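Local coordinates for phosphonopyruvate hydrolase (Variovorax sp., PDB 2HJP), which hydrolyses phosphonopyruvate to pyruvate and phosphate, cleaving its carbon-phosphorus bond with the help of a divalent metal ion, at residues T18-H23 with V232-H237; G38-G43 with P77-I82; E110-P115 with R155-I160; L184-Q189 with V209-A214. All blocks are in the same frame, centred on the assembly; numbering follows the deposited sequence.

Contact 1 of 4, residues T18-H23 with V232-H237; sequences TAMAAH and VIYGNH. With NA (sodium ion), chain D.
Ala19 and Ala21 are hydrogen-bonded through their backbones to Val232 and Tyr234 where the first and last strands of the TIM barrel meet and close the ring. The strands are parallel, with an angle of 19° between them. Three backbone hydrogen bonds join them. Ala19 N donates to Val232 O at 3.1 Å, Tyr234 N to Ala19 O at 2.9 Å, and Ala21 N to Tyr234 O at 3.0 Å. Past Tyr234 the pairing stops, and Ala21 CB rests 3.2 Å from Gly235 O. Gly235 lines the phosphonopyruvate pocket.

The apolar contacts lie mainly on the face that carries Thr18, Met20, Val232 and Tyr234. Met20 has CG anti to its backbone N (chi1 173°) and bends twice beyond it. Its CE lies 3.5 Å from Tyr234 CB, and its SD is 3.7 Å from the same atom. An alanine in place of Met20 would probably open a gap beside Tyr234 CB. Thr18 CG2 lies alongside Val232 CG1 at 3.8 Å.

One metal bond marks the end of the first segment. His23 O binds a sodium ion at 2.7 Å, and Ser49 OG is another ligand.

Strand 38-41 flanks strand 17-21 on its other edge. Helix 25-34 covers Met20 through Ala31, and Phe250 of the second subunit also packs on Met20. Tyr234 OH is hydrogen-bonded to Glu220, at the start of helix 220-224.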
# COMPACT_ATOMS: atom_id res chain seq x y z
N THR A 18 -27.68 3.69 -14.28
CA THR A 18 -27.30 4.68 -13.27
C THR A 18 -26.11 4.20 -12.45
O THR A 18 -26.00 3.01 -12.10
CB THR A 18 -28.46 4.97 -12.29
OG1 THR A 18 -28.78 3.78 -11.59
CG2 THR A 18 -29.73 5.39 -13.07
N ALA A 19 -25.20 5.12 -12.19
CA ALA A 19 -24.03 4.75 -11.39
C ALA A 19 -23.89 5.87 -10.32
O ALA A 19 -23.95 7.05 -10.63
CB ALA A 19 -22.75 4.72 -12.25
N MET A 20 -23.66 5.46 -9.09
CA MET A 20 -23.50 6.38 -7.92
C MET A 20 -22.07 6.39 -7.37
O MET A 20 -21.39 5.33 -7.20
CB MET A 20 -24.45 5.95 -6.79
CG MET A 20 -24.27 6.71 -5.44
SD MET A 20 -24.42 8.49 -5.66
CE MET A 20 -26.24 8.65 -5.87
N ALA A 21 -21.62 7.60 -7.07
CA ALA A 21 -20.32 7.77 -6.48
C ALA A 21 -20.18 7.00 -5.14
O ALA A 21 -21.14 6.86 -4.37
CB ALA A 21 -20.11 9.28 -6.19
N ALA A 22 -18.96 6.56 -4.85
CA ALA A 22 -18.66 5.92 -3.60
C ALA A 22 -17.22 6.24 -3.25
O ALA A 22 -16.35 6.19 -4.13
CB ALA A 22 -18.85 4.39 -3.64
N HIS A 23 -16.95 6.59 -1.98
CA HIS A 23 -15.56 6.87 -1.54
C HIS A 23 -14.98 5.69 -0.70
O HIS A 23 -13.82 5.73 -0.24
CB HIS A 23 -15.48 8.22 -0.78
CG HIS A 23 -16.55 8.41 0.26
ND1 HIS A 23 -17.83 8.88 -0.05
CD2 HIS A 23 -16.52 8.26 1.60
CE1 HIS A 23 -18.52 9.00 1.08
NE2 HIS A 23 -17.76 8.62 2.08
N VAL A 232 -26.08 7.68 -16.64
CA VAL A 232 -26.03 8.91 -15.91
C VAL A 232 -25.20 8.63 -14.66
O VAL A 232 -25.35 7.57 -14.01
CB VAL A 232 -27.39 9.41 -15.52
CG1 VAL A 232 -28.13 8.34 -14.87
CG2 VAL A 232 -27.22 10.65 -14.58
N ILE A 233 -24.28 9.53 -14.33
CA ILE A 233 -23.44 9.29 -13.12
C ILE A 233 -23.73 10.38 -12.06
O ILE A 233 -23.74 11.57 -12.39
CB ILE A 233 -21.91 9.40 -13.49
CG1 ILE A 233 -21.50 8.13 -14.30
CG2 ILE A 233 -21.01 9.53 -12.19
CD1 ILE A 233 -20.99 6.92 -13.53
N TYR A 234 -23.98 9.95 -10.81
CA TYR A 234 -24.16 10.89 -9.68
C TYR A 234 -22.75 11.03 -9.15
O TYR A 234 -22.19 10.15 -8.46
CB TYR A 234 -25.18 10.30 -8.74
CG TYR A 234 -26.53 10.31 -9.46
CD1 TYR A 234 -27.12 11.50 -9.84
CD2 TYR A 234 -27.17 9.12 -9.79
CE1 TYR A 234 -28.35 11.52 -10.54
CE2 TYR A 234 -28.41 9.10 -10.49
CZ TYR A 234 -28.98 10.33 -10.85
OH TYR A 234 -30.15 10.34 -11.55
N GLY A 235 -22.17 12.16 -9.49
CA GLY A 235 -20.76 12.34 -9.24
C GLY A 235 -20.17 12.45 -7.89
O GLY A 235 -19.04 11.95 -7.69
N ASN A 236 -20.89 13.07 -6.94
CA ASN A 236 -20.28 13.28 -5.61
C ASN A 236 -21.28 13.43 -4.45
O ASN A 236 -20.97 14.03 -3.43
CB ASN A 236 -19.37 14.56 -5.68
CG ASN A 236 -20.14 15.83 -6.17
OD1 ASN A 236 -21.35 15.91 -6.05
ND2 ASN A 236 -19.40 16.83 -6.74
N HIS A 237 -22.44 12.81 -4.59
CA HIS A 237 -23.50 12.95 -3.64
C HIS A 237 -23.28 12.12 -2.36
O HIS A 237 -23.82 12.47 -1.28
CB HIS A 237 -24.83 12.61 -4.32
CG HIS A 237 -25.10 13.44 -5.54
ND1 HIS A 237 -24.52 13.16 -6.76
CD2 HIS A 237 -25.69 14.66 -5.67
CE1 HIS A 237 -24.73 14.18 -7.59
NE2 HIS A 237 -25.44 15.10 -6.95
NA NA D . -12.18 7.00 1.51

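Contact 2 of 4, residues G38-G43 with P77-I82; sequences GIWGSG and PLIADI. With MG (magnesium ion), chain C; PPR (phosphonopyruvate), chain G.
Ile39 and Leu78 pair in register on two neighbouring parallel strands of the TIM barrel, 38-41 and 78-81. The strand axes come within 4.7 Å and differ in direction by 12°. Ile39 N bonds to Pro77 O, Ile79 N to Ile39 O, and Gly41 N to Ile79 O. A fourth bond, Asp81 N to Gly41 O, is weak. Gly41 is the centre of an inverse gamma turn, where the first strand ends.

On the face of Ile39 and Leu78, Ile39 CG2 meets Leu78 CD1 at 3.8 Å. Helix 60-71 covers both. The other face carries Trp40 and Ile79. Trp40 has CG anti to its backbone N (chi1 165°). The Trp40 and Ile79 side chains cross at about a right angle, with Trp40 CE3 3.8 Å from Ile79 CG2. Trp40 CH2 lies 3.4 Å from Asp81 CB, and the ring and the Asp81 carboxylate planes are 13° apart.

The C-terminal ends of the two strands supply part of the metal and substrate site. Asp81 OD2 binds the magnesium ion at 2.1 Å. Phosphonopyruvate O2' and O2 and three waters complete six ligands, with water 3 opposite Asp81 OD2. Gly43 N donates to the same OD2 at 3.0 Å, on the anti side but tilted out of the carboxylate plane; with the metal bond this would restrain the carboxylate. Trp40 NE1 donates to phosphonopyruvate O1 at 2.9 Å, near the ring plane. Ser42 OG caps the following helix at Glu45 N and also donates to phosphonopyruvate O1 at 2.7 Å.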
# COMPACT_ATOMS: atom_id res chain seq x y z
N GLY A 38 -24.69 0.79 -11.14
CA GLY A 38 -23.28 0.55 -10.95
C GLY A 38 -22.69 1.58 -9.96
O GLY A 38 -23.40 2.50 -9.50
N ILE A 39 -21.42 1.39 -9.63
CA ILE A 39 -20.69 2.27 -8.74
C ILE A 39 -19.74 3.17 -9.56
O ILE A 39 -19.15 2.71 -10.55
CB ILE A 39 -19.82 1.42 -7.73
CG1 ILE A 39 -20.73 0.44 -6.95
CG2 ILE A 39 -19.01 2.36 -6.79
CD1 ILE A 39 -21.81 1.07 -6.04
N TRP A 40 -19.64 4.46 -9.18
CA TRP A 40 -18.74 5.40 -9.83
C TRP A 40 -17.56 5.57 -8.84
O TRP A 40 -17.74 6.13 -7.72
CB TRP A 40 -19.48 6.74 -10.07
CG TRP A 40 -18.64 7.93 -10.41
CD1 TRP A 40 -18.70 9.16 -9.82
CD2 TRP A 40 -17.65 8.04 -11.45
NE1 TRP A 40 -17.82 10.04 -10.43
CE2 TRP A 40 -17.16 9.38 -11.42
CE3 TRP A 40 -17.13 7.15 -12.40
CZ2 TRP A 40 -16.18 9.84 -12.32
CZ3 TRP A 40 -16.16 7.59 -13.30
CH2 TRP A 40 -15.69 8.94 -13.25
N GLY A 41 -16.38 5.09 -9.24
CA GLY A 41 -15.20 5.17 -8.38
C GLY A 41 -14.54 6.52 -8.58
O GLY A 41 -13.46 6.66 -9.09
N SER A 42 -15.27 7.52 -8.14
CA SER A 42 -14.95 8.93 -8.23
C SER A 42 -13.58 9.40 -7.67
O SER A 42 -13.29 9.18 -6.52
CB SER A 42 -16.05 9.69 -7.46
OG SER A 42 -15.72 11.08 -7.46
N GLY A 43 -12.76 10.07 -8.49
CA GLY A 43 -11.50 10.62 -7.96
C GLY A 43 -11.79 11.84 -7.06
O GLY A 43 -11.08 12.10 -6.11
N PRO A 77 -21.44 -3.61 -11.55
CA PRO A 77 -20.26 -3.02 -12.22
C PRO A 77 -19.70 -1.75 -11.56
O PRO A 77 -20.45 -0.88 -11.09
CB PRO A 77 -20.77 -2.67 -13.63
CG PRO A 77 -21.89 -3.66 -13.84
CD PRO A 77 -22.58 -3.69 -12.50
N LEU A 78 -18.39 -1.64 -11.62
CA LEU A 78 -17.67 -0.49 -11.07
C LEU A 78 -17.06 0.21 -12.28
O LEU A 78 -16.38 -0.43 -13.11
CB LEU A 78 -16.52 -0.98 -10.15
CG LEU A 78 -15.50 0.11 -9.79
CD1 LEU A 78 -16.22 1.26 -9.08
CD2 LEU A 78 -14.38 -0.55 -8.87
N ILE A 79 -17.32 1.51 -12.38
CA ILE A 79 -16.78 2.36 -13.42
C ILE A 79 -15.72 3.15 -12.65
O ILE A 79 -16.07 3.93 -11.74
CB ILE A 79 -17.85 3.33 -13.91
CG1 ILE A 79 -19.06 2.57 -14.44
CG2 ILE A 79 -17.22 4.30 -14.93
CD1 ILE A 79 -20.01 2.04 -13.38
N ALA A 80 -14.44 2.95 -12.99
CA ALA A 80 -13.37 3.68 -12.31
C ALA A 80 -12.90 4.95 -13.04
O ALA A 80 -12.69 4.93 -14.26
CB ALA A 80 -12.16 2.72 -12.12
N ASP A 81 -12.72 6.03 -12.27
CA ASP A 81 -12.22 7.30 -12.76
C ASP A 81 -10.65 7.24 -12.82
O ASP A 81 -10.01 7.12 -11.78
CB ASP A 81 -12.65 8.40 -11.78
CG ASP A 81 -12.21 9.80 -12.19
OD1 ASP A 81 -11.52 9.98 -13.23
OD2 ASP A 81 -12.59 10.73 -11.44
N ILE A 82 -10.04 7.30 -14.00
CA ILE A 82 -8.56 7.28 -14.03
C ILE A 82 -7.99 8.62 -14.46
O ILE A 82 -6.88 8.71 -15.03
CB ILE A 82 -8.00 6.09 -14.90
CG1 ILE A 82 -8.47 6.21 -16.35
CG2 ILE A 82 -8.51 4.78 -14.29
CD1 ILE A 82 -7.72 5.32 -17.34
MG MG C . -12.69 12.81 -11.42
C1 PPR G . -15.25 12.73 -10.31
O1 PPR G . -16.34 12.40 -9.68
O2' PPR G . -14.14 12.60 -9.87
C2 PPR G . -15.48 13.31 -11.67
C3 PPR G . -16.54 14.07 -12.10
O2 PPR G . -14.50 13.03 -12.53
P PPR G . -16.19 15.84 -11.66
O1P PPR G . -14.92 16.19 -12.48
O2P PPR G . -15.97 15.86 -10.12
O3P PPR G . -17.35 16.58 -12.15
O HOH W 1 -11.62 12.76 -13.26
O HOH W 2 -10.90 12.85 -10.26
O HOH W 3 -12.55 14.90 -11.30

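Contact 3 of 4, residues E110-P115 with R155-I160; sequences EDKTFP and RVEALI. With PPR (phosphonopyruvate), chain G.
Arg155 lies beside Glu110 at the mouth of the TIM barrel and reaches the bound substrate as part of a salt-bridge network. Its NH1 and NH2 both donate to phosphonopyruvate O1P, at 3.1 and 3.0 Å. NH1 also makes a weak bond to O2. Arg155 has CG anti to its backbone N (chi1 164°) and runs extended from CG to NE, toward the substrate.

Two acids hold the guanidinium. Glu157 OE2 lies in its plane and accepts from Arg155 NE at 2.6 Å and from NH2 at 2.9 Å. Both donors come from one face of the Glu157 carboxylate. Glu110 OE2 sits over one guanidinium face, 3.5 Å from Arg155 NE; this is attraction of charges, as no N-H points at it. A leucine at Arg155 would probably leave Glu110 and Glu157 without their shared counter-charge and phosphonopyruvate O1P without two of its donors.

Farther out, the backbone places these groups. Glu110 and Arg155 are paired on parallel strands, and Asp111 N donates to Arg155 O at 3.1 Å. Tyr175 OH is hydrogen-bonded to Asp111 OD2, which would limit rotation of the carboxylate. The other oxygen, Asp111 OD1, accepts from Glu157 N at 3.0 Å on its syn side.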
# COMPACT_ATOMS: atom_id res chain seq x y z
N GLU A 110 -10.14 11.46 -19.23
CA GLU A 110 -10.46 12.78 -19.86
C GLU A 110 -9.31 13.35 -20.67
O GLU A 110 -8.13 12.99 -20.47
CB GLU A 110 -10.84 13.78 -18.75
CG GLU A 110 -9.66 14.00 -17.77
CD GLU A 110 -10.13 14.21 -16.32
OE1 GLU A 110 -9.49 14.98 -15.61
OE2 GLU A 110 -11.16 13.61 -15.91
N ASP A 111 -9.64 14.26 -21.57
CA ASP A 111 -8.59 14.81 -22.45
C ASP A 111 -7.91 16.10 -21.96
O ASP A 111 -7.36 16.88 -22.77
CB ASP A 111 -9.13 14.98 -23.88
CG ASP A 111 -10.40 15.83 -23.94
OD1 ASP A 111 -10.84 16.36 -22.89
OD2 ASP A 111 -10.98 15.96 -25.04
N LYS A 112 -7.93 16.34 -20.66
CA LYS A 112 -7.26 17.52 -20.11
C LYS A 112 -5.74 17.22 -20.23
O LYS A 112 -5.32 16.05 -20.25
CB LYS A 112 -7.62 17.70 -18.64
CG LYS A 112 -9.09 17.92 -18.40
CD LYS A 112 -9.46 18.76 -17.14
CE LYS A 112 -8.97 18.20 -15.85
NZ LYS A 112 -9.29 19.15 -14.72
N THR A 113 -4.93 18.25 -20.32
CA THR A 113 -3.49 18.05 -20.39
C THR A 113 -3.14 17.75 -18.96
O THR A 113 -3.92 18.06 -18.04
CB THR A 113 -2.74 19.33 -20.78
OG1 THR A 113 -2.94 20.30 -19.75
CG2 THR A 113 -3.27 19.89 -22.08
N PHE A 114 -1.97 17.17 -18.75
CA PHE A 114 -1.56 16.86 -17.40
C PHE A 114 -0.06 16.81 -17.39
O PHE A 114 0.52 16.20 -18.24
CB PHE A 114 -2.06 15.49 -16.98
CG PHE A 114 -1.32 14.94 -15.81
CD1 PHE A 114 -1.56 15.46 -14.54
CD2 PHE A 114 -0.25 14.04 -16.01
CE1 PHE A 114 -0.74 15.12 -13.47
CE2 PHE A 114 0.58 13.69 -14.97
CZ PHE A 114 0.35 14.22 -13.68
N PRO A 115 0.57 17.45 -16.42
CA PRO A 115 -0.07 18.21 -15.34
C PRO A 115 -0.52 19.57 -15.83
O PRO A 115 -0.13 20.01 -16.91
CB PRO A 115 1.05 18.36 -14.31
CG PRO A 115 2.34 18.33 -15.19
CD PRO A 115 2.02 17.25 -16.18
N ARG A 155 -13.76 10.98 -21.83
CA ARG A 155 -14.40 12.17 -21.35
C ARG A 155 -13.88 13.40 -22.06
O ARG A 155 -12.67 13.66 -22.11
CB ARG A 155 -14.21 12.25 -19.83
CG ARG A 155 -14.48 13.61 -19.22
CD ARG A 155 -14.43 13.54 -17.66
NE ARG A 155 -14.22 14.87 -17.09
CZ ARG A 155 -14.35 15.20 -15.80
NH1 ARG A 155 -14.72 14.29 -14.92
NH2 ARG A 155 -14.05 16.44 -15.38
N VAL A 156 -14.81 14.13 -22.66
CA VAL A 156 -14.51 15.33 -23.45
C VAL A 156 -14.71 16.58 -22.59
O VAL A 156 -15.83 16.86 -22.17
CB VAL A 156 -15.47 15.37 -24.72
CG1 VAL A 156 -15.36 16.72 -25.45
CG2 VAL A 156 -15.17 14.19 -25.66
N GLU A 157 -13.63 17.32 -22.36
CA GLU A 157 -13.60 18.54 -21.55
C GLU A 157 -13.74 19.84 -22.35
O GLU A 157 -13.75 20.95 -21.77
CB GLU A 157 -12.27 18.63 -20.81
CG GLU A 157 -12.06 17.67 -19.69
CD GLU A 157 -12.90 18.05 -18.51
OE1 GLU A 157 -12.71 19.15 -17.95
OE2 GLU A 157 -13.74 17.24 -18.16
N ALA A 158 -13.82 19.73 -23.67
CA ALA A 158 -13.89 20.91 -24.53
C ALA A 158 -15.01 21.95 -24.17
O ALA A 158 -14.79 23.16 -24.32
CB ALA A 158 -14.01 20.47 -25.98
N LEU A 159 -16.19 21.51 -23.72
CA LEU A 159 -17.22 22.50 -23.33
C LEU A 159 -16.70 23.30 -22.12
O LEU A 159 -16.67 24.53 -22.10
CB LEU A 159 -18.57 21.82 -23.00
CG LEU A 159 -19.27 21.17 -24.22
CD1 LEU A 159 -20.67 20.65 -23.94
CD2 LEU A 159 -19.36 22.23 -25.25
N ILE A 160 -16.23 22.57 -21.13
CA ILE A 160 -15.69 23.14 -19.92
C ILE A 160 -14.49 24.06 -20.21
O ILE A 160 -14.38 25.14 -19.63
CB ILE A 160 -15.30 22.02 -18.96
CG1 ILE A 160 -16.56 21.22 -18.63
CG2 ILE A 160 -14.53 22.58 -17.77
CD1 ILE A 160 -17.58 21.91 -17.78
C1 PPR G . -15.25 12.73 -10.31
O1 PPR G . -16.34 12.40 -9.68
O2' PPR G . -14.14 12.60 -9.87
C2 PPR G . -15.48 13.31 -11.67
C3 PPR G . -16.54 14.07 -12.10
O2 PPR G . -14.50 13.03 -12.53
P PPR G . -16.19 15.84 -11.66
O1P PPR G . -14.92 16.19 -12.48
O2P PPR G . -15.97 15.86 -10.12
O3P PPR G . -17.35 16.58 -12.15

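Contact 4 of 4, residues L184-Q189 with V209-A214. With PPR (phosphonopyruvate), chain G.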
# COMPACT_ATOMS: atom_id res chain seq x y z
N LEU A 184 -18.27 10.63 -22.50
CA LEU A 184 -18.81 11.35 -21.37
C LEU A 184 -18.56 12.81 -21.74
O LEU A 184 -17.42 13.21 -21.87
CB LEU A 184 -18.05 10.97 -20.09
CG LEU A 184 -18.71 11.51 -18.78
CD1 LEU A 184 -18.09 10.76 -17.51
CD2 LEU A 184 -18.56 13.10 -18.76
N ILE A 185 -19.62 13.57 -21.97
CA ILE A 185 -19.52 14.99 -22.32
C ILE A 185 -19.83 15.72 -21.02
O ILE A 185 -20.88 15.55 -20.41
CB ILE A 185 -20.48 15.37 -23.49
CG1 ILE A 185 -20.37 16.87 -23.80
CG2 ILE A 185 -21.98 14.98 -23.16
CD1 ILE A 185 -19.08 17.28 -24.51
N HIS A 186 -18.88 16.54 -20.59
CA HIS A 186 -19.08 17.21 -19.33
C HIS A 186 -19.40 18.72 -19.43
O HIS A 186 -19.07 19.41 -20.41
CB HIS A 186 -17.85 16.96 -18.45
CG HIS A 186 -18.16 16.91 -16.97
ND1 HIS A 186 -19.44 16.86 -16.46
CD2 HIS A 186 -17.33 16.96 -15.90
CE1 HIS A 186 -19.39 16.89 -15.14
NE2 HIS A 186 -18.12 16.95 -14.77
N SER A 187 -20.05 19.21 -18.39
CA SER A 187 -20.44 20.62 -18.30
C SER A 187 -20.56 21.06 -16.83
O SER A 187 -21.03 20.28 -16.00
CB SER A 187 -21.79 20.87 -19.01
OG SER A 187 -22.20 22.23 -18.85
N ARG A 188 -20.12 22.28 -16.53
CA ARG A 188 -20.20 22.84 -15.18
C ARG A 188 -21.26 23.92 -15.10
O ARG A 188 -21.36 24.62 -14.07
CB ARG A 188 -18.89 23.53 -14.78
CG ARG A 188 -17.68 22.69 -14.79
CD ARG A 188 -17.57 21.82 -13.59
NE ARG A 188 -16.36 21.02 -13.78
CZ ARG A 188 -16.13 19.87 -13.16
NH1 ARG A 188 -17.03 19.37 -12.31
NH2 ARG A 188 -15.01 19.22 -13.44
N GLN A 189 -22.01 24.12 -16.20
CA GLN A 189 -23.09 25.14 -16.24
C GLN A 189 -24.15 24.76 -15.24
O GLN A 189 -24.33 23.58 -14.98
CB GLN A 189 -23.78 25.15 -17.61
CG GLN A 189 -23.60 26.42 -18.40
CD GLN A 189 -22.16 26.73 -18.68
OE1 GLN A 189 -21.84 27.60 -19.50
NE2 GLN A 189 -21.25 26.03 -17.99
N VAL A 209 -22.53 9.67 -21.96
CA VAL A 209 -22.55 9.57 -20.50
C VAL A 209 -22.65 11.01 -19.96
O VAL A 209 -21.87 11.88 -20.38
CB VAL A 209 -21.23 8.95 -19.92
CG1 VAL A 209 -21.34 8.79 -18.35
CG2 VAL A 209 -20.90 7.64 -20.62
N LEU A 210 -23.59 11.23 -19.05
CA LEU A 210 -23.76 12.54 -18.39
C LEU A 210 -23.48 12.48 -16.87
O LEU A 210 -23.78 11.46 -16.19
CB LEU A 210 -25.22 13.05 -18.58
CG LEU A 210 -25.75 13.19 -20.02
CD1 LEU A 210 -27.17 13.73 -20.10
CD2 LEU A 210 -24.78 14.16 -20.75
N VAL A 211 -22.93 13.55 -16.33
CA VAL A 211 -22.69 13.68 -14.88
C VAL A 211 -23.37 15.03 -14.60
O VAL A 211 -22.73 16.09 -14.65
CB VAL A 211 -21.17 13.79 -14.60
CG1 VAL A 211 -20.89 13.83 -13.05
CG2 VAL A 211 -20.44 12.64 -15.34
N PRO A 212 -24.67 15.01 -14.36
CA PRO A 212 -25.51 16.19 -14.11
C PRO A 212 -25.39 16.93 -12.79
O PRO A 212 -26.30 17.64 -12.43
CB PRO A 212 -26.92 15.65 -14.29
CG PRO A 212 -26.81 14.25 -13.69
CD PRO A 212 -25.45 13.76 -14.17
N THR A 213 -24.26 16.74 -12.10
CA THR A 213 -24.02 17.34 -10.79
C THR A 213 -24.28 18.81 -10.70
O THR A 213 -24.92 19.23 -9.73
CB THR A 213 -22.56 17.11 -10.34
OG1 THR A 213 -22.34 15.71 -10.36
CG2 THR A 213 -22.28 17.68 -8.94
N ALA A 214 -23.83 19.57 -11.71
CA ALA A 214 -23.99 21.02 -11.72
C ALA A 214 -25.36 21.48 -12.21
O ALA A 214 -25.77 22.62 -11.96
CB ALA A 214 -22.91 21.65 -12.58
C1 PPR G . -15.25 12.73 -10.31
O1 PPR G . -16.34 12.40 -9.68
O2' PPR G . -14.14 12.60 -9.87
C2 PPR G . -15.48 13.31 -11.67
C3 PPR G . -16.54 14.07 -12.10
O2 PPR G . -14.50 13.03 -12.53
P PPR G . -16.19 15.84 -11.66
O1P PPR G . -14.92 16.19 -12.48
O2P PPR G . -15.97 15.86 -10.12
O3P PPR G . -17.35 16.58 -12.15
O HOH W 4 -21.92 15.97 -17.81
O HOH W 5 -21.93 18.73 -14.02
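The beta-alpha-beta unit of strand 182-185, helix 193-201 and strand 208-210 forms this part of the TIM barrel, with Leu184 and Val209 paired across the parallel strands. Ile185 N donates to Val209 O at 3.2 Å. Leu184 CB meets Val209 CB, and its CD1 reaches Val211 CG2 at 3.7 Å. Beyond this pair the chains are bridged by two waters. Water 4 donates to Ile185 O, accepts from Val211 N and is hydrogen-bonded to His186 ND1. Water 5 donates to Ser187 O and Val211 O and accepts from Ala214 N.

The loop after strand 182-185 carries two substrate-binding side chains. His186 NE2 donates to phosphonopyruvate O3P at 2.8 Å, with an angle of 164° at the hydrogen. Val211 O lies at the edge of the His186 ring, near its plane, and Val211 CB is 3.6 Å from His186 CE1. Arg188 bends at chi2 (-79°); its NH1 donates to the same O3P at 2.8 Å, and its NH2 to O1P at 3.2 Å. His186 NE2 sits over one face of the Arg188 guanidinium, toward its rim. Ser187 OG accepts from Gln189 N in an ST turn and is also hydrogen-bonded to Glu194 of helix 193-201. Ala214 CB packs on Gln189 O at 3.4 Å.

Strands 151-156 and 229-234 flank the pair. Leu184 and Val209 both touch Ile153, while helix 193-201 covers Ile185 through Phe198 and Leu210 through Ile195.

Overall arrangement
All four contacts join neighbouring strands of one eight-stranded barrel. Contacts 1 and 2 lie nearest the centre of the chain and share an edge, strand 17-21 against 38-41. Contacts 3 and 4 lie farther out and share another, 151-156 against 182-185. Contact 4 also borders contact 1, through 208-210 and 229-234. All are mostly buried, though contacts 3 and 4 include exposed residues. Contact 1 is mainly backbone pairing and apolar side chains, and closes the barrel. Contact 2 binds the metal and the carboxylate end of the substrate. Contacts 3 and 4 bring arginines and a histidine to its phosphonate.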